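Local coordinates for cytolethal distending toxin protein C (Haemophilus ducreyi, PDB 1SR4), which forms, with its partner subunits A and B, a bacterial genotoxin, to which it contributes a ricin-like lectin subunit that probably binds carbohydrate, at residues Tyr56-Gln67 against Cys87-Ile98. Numbering follows the deposited sequence.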
loop_
_atom_site.group_PDB
_atom_site.type_symbol
_atom_site.label_atom_id
_atom_site.label_comp_id
_atom_site.label_asym_id
_atom_site.label_seq_id
_atom_site.Cartn_x
_atom_site.Cartn_y
_atom_site.Cartn_z
ATOM N N TYR C 56 14.147 22.917 -7.753
ATOM C CA TYR C 56 15.108 21.895 -7.336
ATOM C C TYR C 56 15.133 20.688 -8.270
ATOM O O TYR C 56 15.476 19.576 -7.848
ATOM C CB TYR C 56 14.783 21.416 -5.907
ATOM C CG TYR C 56 14.641 22.528 -4.883
ATOM C CD1 TYR C 56 15.730 23.313 -4.520
ATOM C CD2 TYR C 56 13.409 22.811 -4.303
ATOM C CE1 TYR C 56 15.600 24.366 -3.604
ATOM C CE2 TYR C 56 13.263 23.864 -3.383
ATOM C CZ TYR C 56 14.359 24.639 -3.042
ATOM O OH TYR C 56 14.210 25.706 -2.175
ATOM N N GLU C 57 14.794 20.881 -9.536
ATOM C CA GLU C 57 14.776 19.739 -10.435
ATOM C C GLU C 57 16.138 19.169 -10.820
ATOM O O GLU C 57 16.243 17.978 -11.098
ATOM C CB GLU C 57 13.994 20.060 -11.709
ATOM C CG GLU C 57 12.518 20.283 -11.447
ATOM C CD GLU C 57 11.853 19.079 -10.782
ATOM O OE1 GLU C 57 11.772 18.026 -11.443
ATOM O OE2 GLU C 57 11.419 19.185 -9.604
ATOM N N LYS C 58 17.184 19.987 -10.805
ATOM C CA LYS C 58 18.484 19.481 -11.222
ATOM C C LYS C 58 19.027 18.319 -10.392
ATOM O O LYS C 58 19.618 17.398 -10.944
ATOM C CB LYS C 58 19.513 20.617 -11.287
ATOM C CG LYS C 58 20.216 20.968 -9.985
ATOM C CD LYS C 58 21.562 21.643 -10.283
ATOM C CE LYS C 58 22.385 21.897 -9.019
ATOM N NZ LYS C 58 21.740 22.880 -8.098
ATOM N N LEU C 59 18.809 18.340 -9.081
ATOM C CA LEU C 59 19.296 17.262 -8.224
ATOM C C LEU C 59 18.194 16.341 -7.697
ATOM O O LEU C 59 18.426 15.568 -6.766
ATOM C CB LEU C 59 20.074 17.860 -7.044
ATOM C CG LEU C 59 21.240 18.775 -7.456
ATOM C CD1 LEU C 59 21.908 19.373 -6.224
ATOM C CD2 LEU C 59 22.247 17.971 -8.275
ATOM N N ARG C 60 17.005 16.405 -8.295
ATOM C CA ARG C 60 15.894 15.580 -7.817
ATOM C C ARG C 60 16.184 14.087 -7.938
ATOM O O ARG C 60 15.644 13.281 -7.190
ATOM C CB ARG C 60 14.586 15.945 -8.530
ATOM C CG ARG C 60 13.354 15.188 -8.002
ATOM C CD ARG C 60 12.070 15.880 -8.436
ATOM N NE ARG C 60 11.884 15.868 -9.887
ATOM C CZ ARG C 60 11.545 14.786 -10.576
ATOM N NH1 ARG C 60 11.364 13.630 -9.939
ATOM N NH2 ARG C 60 11.358 14.857 -11.894
ATOM N N ASP C 61 17.014 13.715 -8.899
ATOM C CA ASP C 61 17.420 12.320 -9.013
ATOM C C ASP C 61 16.210 11.382 -9.059
ATOM O O ASP C 61 16.235 10.283 -8.493
ATOM C CB ASP C 61 18.323 12.014 -7.803
ATOM C CG ASP C 61 19.152 10.739 -7.960
ATOM O OD1 ASP C 61 19.331 10.264 -9.095
ATOM O OD2 ASP C 61 19.650 10.223 -6.930
ATOM N N GLY C 62 15.150 11.820 -9.732
ATOM C CA GLY C 62 13.959 10.995 -9.853
ATOM C C GLY C 62 13.160 10.702 -8.587
ATOM O O GLY C 62 12.277 9.849 -8.608
ATOM N N GLY C 63 13.447 11.394 -7.488
ATOM C CA GLY C 63 12.687 11.165 -6.269
ATOM C C GLY C 63 11.461 12.069 -6.208
ATOM O O GLY C 63 11.127 12.731 -7.199
ATOM N N THR C 64 10.797 12.097 -5.054
ATOM C CA THR C 64 9.599 12.920 -4.866
ATOM C C THR C 64 9.865 14.010 -3.833
ATOM O O THR C 64 10.208 13.720 -2.691
ATOM C CB THR C 64 8.417 12.066 -4.363
ATOM O OG1 THR C 64 8.137 11.037 -5.320
ATOM C CG2 THR C 64 7.175 12.941 -4.134
ATOM N N LEU C 65 9.684 15.264 -4.225
ATOM C CA LEU C 65 9.940 16.372 -3.309
ATOM C C LEU C 65 8.798 16.535 -2.318
ATOM O O LEU C 65 7.630 16.552 -2.702
ATOM C CB LEU C 65 10.170 17.669 -4.107
ATOM C CG LEU C 65 11.328 17.580 -5.115
ATOM C CD1 LEU C 65 11.569 18.956 -5.724
ATOM C CD2 LEU C 65 12.607 17.084 -4.434
ATOM N N VAL C 66 9.143 16.632 -1.036
ATOM C CA VAL C 66 8.147 16.780 0.018
ATOM C C VAL C 66 8.632 17.668 1.155
ATOM O O VAL C 66 9.766 18.147 1.170
ATOM C CB VAL C 66 7.774 15.407 0.676
ATOM C CG1 VAL C 66 7.334 14.392 -0.388
ATOM C CG2 VAL C 66 8.970 14.869 1.478
ATOM N N GLN C 67 7.735 17.890 2.103
ATOM C CA GLN C 67 8.057 18.625 3.311
ATOM C C GLN C 67 7.374 17.811 4.402
ATOM O O GLN C 67 6.374 17.148 4.146
ATOM C CB GLN C 67 7.478 20.041 3.287
ATOM C CG GLN C 67 8.123 20.980 2.273
ATOM C CD GLN C 67 7.447 22.340 2.270
ATOM O OE1 GLN C 67 6.243 22.431 2.049
ATOM N NE2 GLN C 67 8.217 23.399 2.526
ATOM N N CYS C 87 7.757 26.780 7.014
ATOM C CA CYS C 87 7.653 25.960 5.813
ATOM C C CYS C 87 8.017 26.714 4.537
ATOM O O CYS C 87 8.442 26.099 3.554
ATOM C CB CYS C 87 6.251 25.336 5.698
ATOM S SG CYS C 87 5.845 24.082 6.977
ATOM N N LYS C 88 7.890 28.042 4.557
ATOM C CA LYS C 88 8.238 28.857 3.388
ATOM C C LYS C 88 9.744 28.877 3.078
ATOM O O LYS C 88 10.151 29.256 1.973
ATOM C CB LYS C 88 7.744 30.298 3.572
ATOM C CG LYS C 88 6.232 30.501 3.369
ATOM C CD LYS C 88 5.370 29.937 4.518
ATOM C CE LYS C 88 4.886 28.507 4.246
ATOM N NZ LYS C 88 3.824 28.044 5.205
ATOM N N ASP C 89 10.574 28.497 4.045
ATOM C CA ASP C 89 12.027 28.457 3.813
ATOM C C ASP C 89 12.320 27.118 3.136
ATOM O O ASP C 89 12.875 26.194 3.740
ATOM C CB ASP C 89 12.787 28.560 5.143
ATOM C CG ASP C 89 14.295 28.516 4.961
ATOM O OD1 ASP C 89 14.746 28.424 3.806
ATOM O OD2 ASP C 89 15.032 28.562 5.975
ATOM N N THR C 90 11.933 27.027 1.873
ATOM C CA THR C 90 12.076 25.801 1.110
ATOM C C THR C 90 13.486 25.219 1.019
ATOM O O THR C 90 13.636 23.993 0.979
ATOM C CB THR C 90 11.468 25.971 -0.308
ATOM O OG1 THR C 90 12.155 27.005 -1.021
ATOM C CG2 THR C 90 10.005 26.345 -0.203
ATOM N N ASP C 91 14.515 26.074 1.002
ATOM C CA ASP C 91 15.896 25.586 0.932
ATOM C C ASP C 91 16.220 24.670 2.117
ATOM O O ASP C 91 17.058 23.775 2.007
ATOM C CB ASP C 91 16.893 26.745 0.935
ATOM C CG ASP C 91 17.024 27.425 -0.421
ATOM O OD1 ASP C 91 16.283 27.077 -1.371
ATOM O OD2 ASP C 91 17.889 28.324 -0.525
ATOM N N HIS C 92 15.575 24.898 3.255
ATOM C CA HIS C 92 15.835 24.066 4.430
ATOM C C HIS C 92 14.729 23.086 4.764
ATOM O O HIS C 92 14.915 22.231 5.617
ATOM C CB HIS C 92 16.069 24.937 5.660
ATOM C CG HIS C 92 17.302 25.781 5.574
ATOM N ND1 HIS C 92 18.572 25.261 5.717
ATOM C CD2 HIS C 92 17.461 27.100 5.311
ATOM C CE1 HIS C 92 19.461 26.224 5.540
ATOM N NE2 HIS C 92 18.813 27.349 5.290
ATOM N N THR C 93 13.587 23.192 4.100
ATOM C CA THR C 93 12.469 22.321 4.449
ATOM C C THR C 93 12.023 21.332 3.398
ATOM O O THR C 93 11.255 20.418 3.712
ATOM C CB THR C 93 11.242 23.151 4.850
ATOM O OG1 THR C 93 10.827 23.950 3.740
ATOM C CG2 THR C 93 11.595 24.080 6.015
ATOM N N VAL C 94 12.488 21.499 2.162
ATOM C CA VAL C 94 12.081 20.581 1.109
ATOM C C VAL C 94 13.055 19.413 1.016
ATOM O O VAL C 94 14.265 19.595 0.827
ATOM C CB VAL C 94 11.974 21.283 -0.248
ATOM C CG1 VAL C 94 11.633 20.262 -1.353
ATOM C CG2 VAL C 94 10.874 22.364 -0.179
ATOM N N PHE C 95 12.515 18.212 1.179
ATOM C CA PHE C 95 13.330 17.010 1.116
ATOM C C PHE C 95 12.896 16.148 -0.055
ATOM O O PHE C 95 11.912 16.453 -0.723
ATOM C CB PHE C 95 13.299 16.281 2.461
ATOM C CG PHE C 95 14.061 17.016 3.524
ATOM C CD1 PHE C 95 15.447 16.856 3.649
ATOM C CD2 PHE C 95 13.427 17.969 4.315
ATOM C CE1 PHE C 95 16.189 17.639 4.534
ATOM C CE2 PHE C 95 14.161 18.763 5.208
ATOM C CZ PHE C 95 15.552 18.595 5.313
ATOM N N ASN C 96 13.617 15.060 -0.277
ATOM C CA ASN C 96 13.415 14.241 -1.462
ATOM C C ASN C 96 13.355 12.736 -1.171
ATOM O O ASN C 96 14.361 12.144 -0.797
ATOM C CB ASN C 96 14.592 14.607 -2.381
ATOM C CG ASN C 96 14.573 13.914 -3.719
ATOM O OD1 ASN C 96 13.580 13.315 -4.123
ATOM N ND2 ASN C 96 15.690 14.014 -4.432
ATOM N N LEU C 97 12.185 12.127 -1.368
ATOM C CA LEU C 97 12.002 10.695 -1.112
ATOM C C LEU C 97 12.491 9.841 -2.277
ATOM O O LEU C 97 12.037 9.988 -3.401
ATOM C CB LEU C 97 10.520 10.368 -0.845
ATOM C CG LEU C 97 9.776 11.166 0.244
ATOM C CD1 LEU C 97 8.364 10.593 0.465
ATOM C CD2 LEU C 97 10.570 11.114 1.554
ATOM N N ILE C 98 13.408 8.934 -1.972
ATOM C CA ILE C 98 14.009 8.012 -2.941
ATOM C C ILE C 98 13.514 6.600 -2.576
ATOM O O ILE C 98 13.858 6.083 -1.517
ATOM C CB ILE C 98 15.571 8.013 -2.818
ATOM C CG1 ILE C 98 16.144 9.411 -3.105
ATOM C CG2 ILE C 98 16.179 6.934 -3.725
ATOM C CD1 ILE C 98 15.733 10.028 -4.458
HETATM O O HOH W 1 17.812 16.061 -3.880
HETATM O O HOH W 2 9.666 8.881 -4.761
#
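Neighbouring strands of a ricin-type beta-trefoil, 64-69 and 95-99, pair antiparallel here, and the contact illustrates how side chains tie a neighbouring turn and helix to a short ladder. T64 with L97 and V66 with F95 are the hydrogen-bonded pairs, F95 N reaching V66 O at 2.7 Å. On the face they share, V66 CG2 rests 4.0 Å from L97 CG, the two side chains crossing at about a right angle. L65 and N96, the non-hydrogen-bonded pair, face the other way, with L65 CD2 against N96 CB.

N96 braces the type I' turn R60-G63, which its own G63 N to R60 O bond closes. With CG opposite the backbone N (chi1 -178°), the amide is sent toward the turn, and ND2 donates to R60 O at 2.9 Å, on the opposite face of the carbonyl from G63 N. A water links N96 ND2 to L59 O. R60 NH1 bonds G63 O in the carbonyl plane, and R60 NE forms a salt bridge with E57 OE1.

Beyond the other end, the extended Q67 splits its NE2 between T93 OG1 and C87 O, both 2.9 Å away and near the amide plane; C87 is itself tied to C76 by a disulfide. Farther out, the Y56 hydroxyl meets the helix 90-93: T90 OG1 lies 2.7 Å from Y56 OH at the ring edge, and Y56 OH donates to the anti lone pair of D91 OD1 at 2.6 Å.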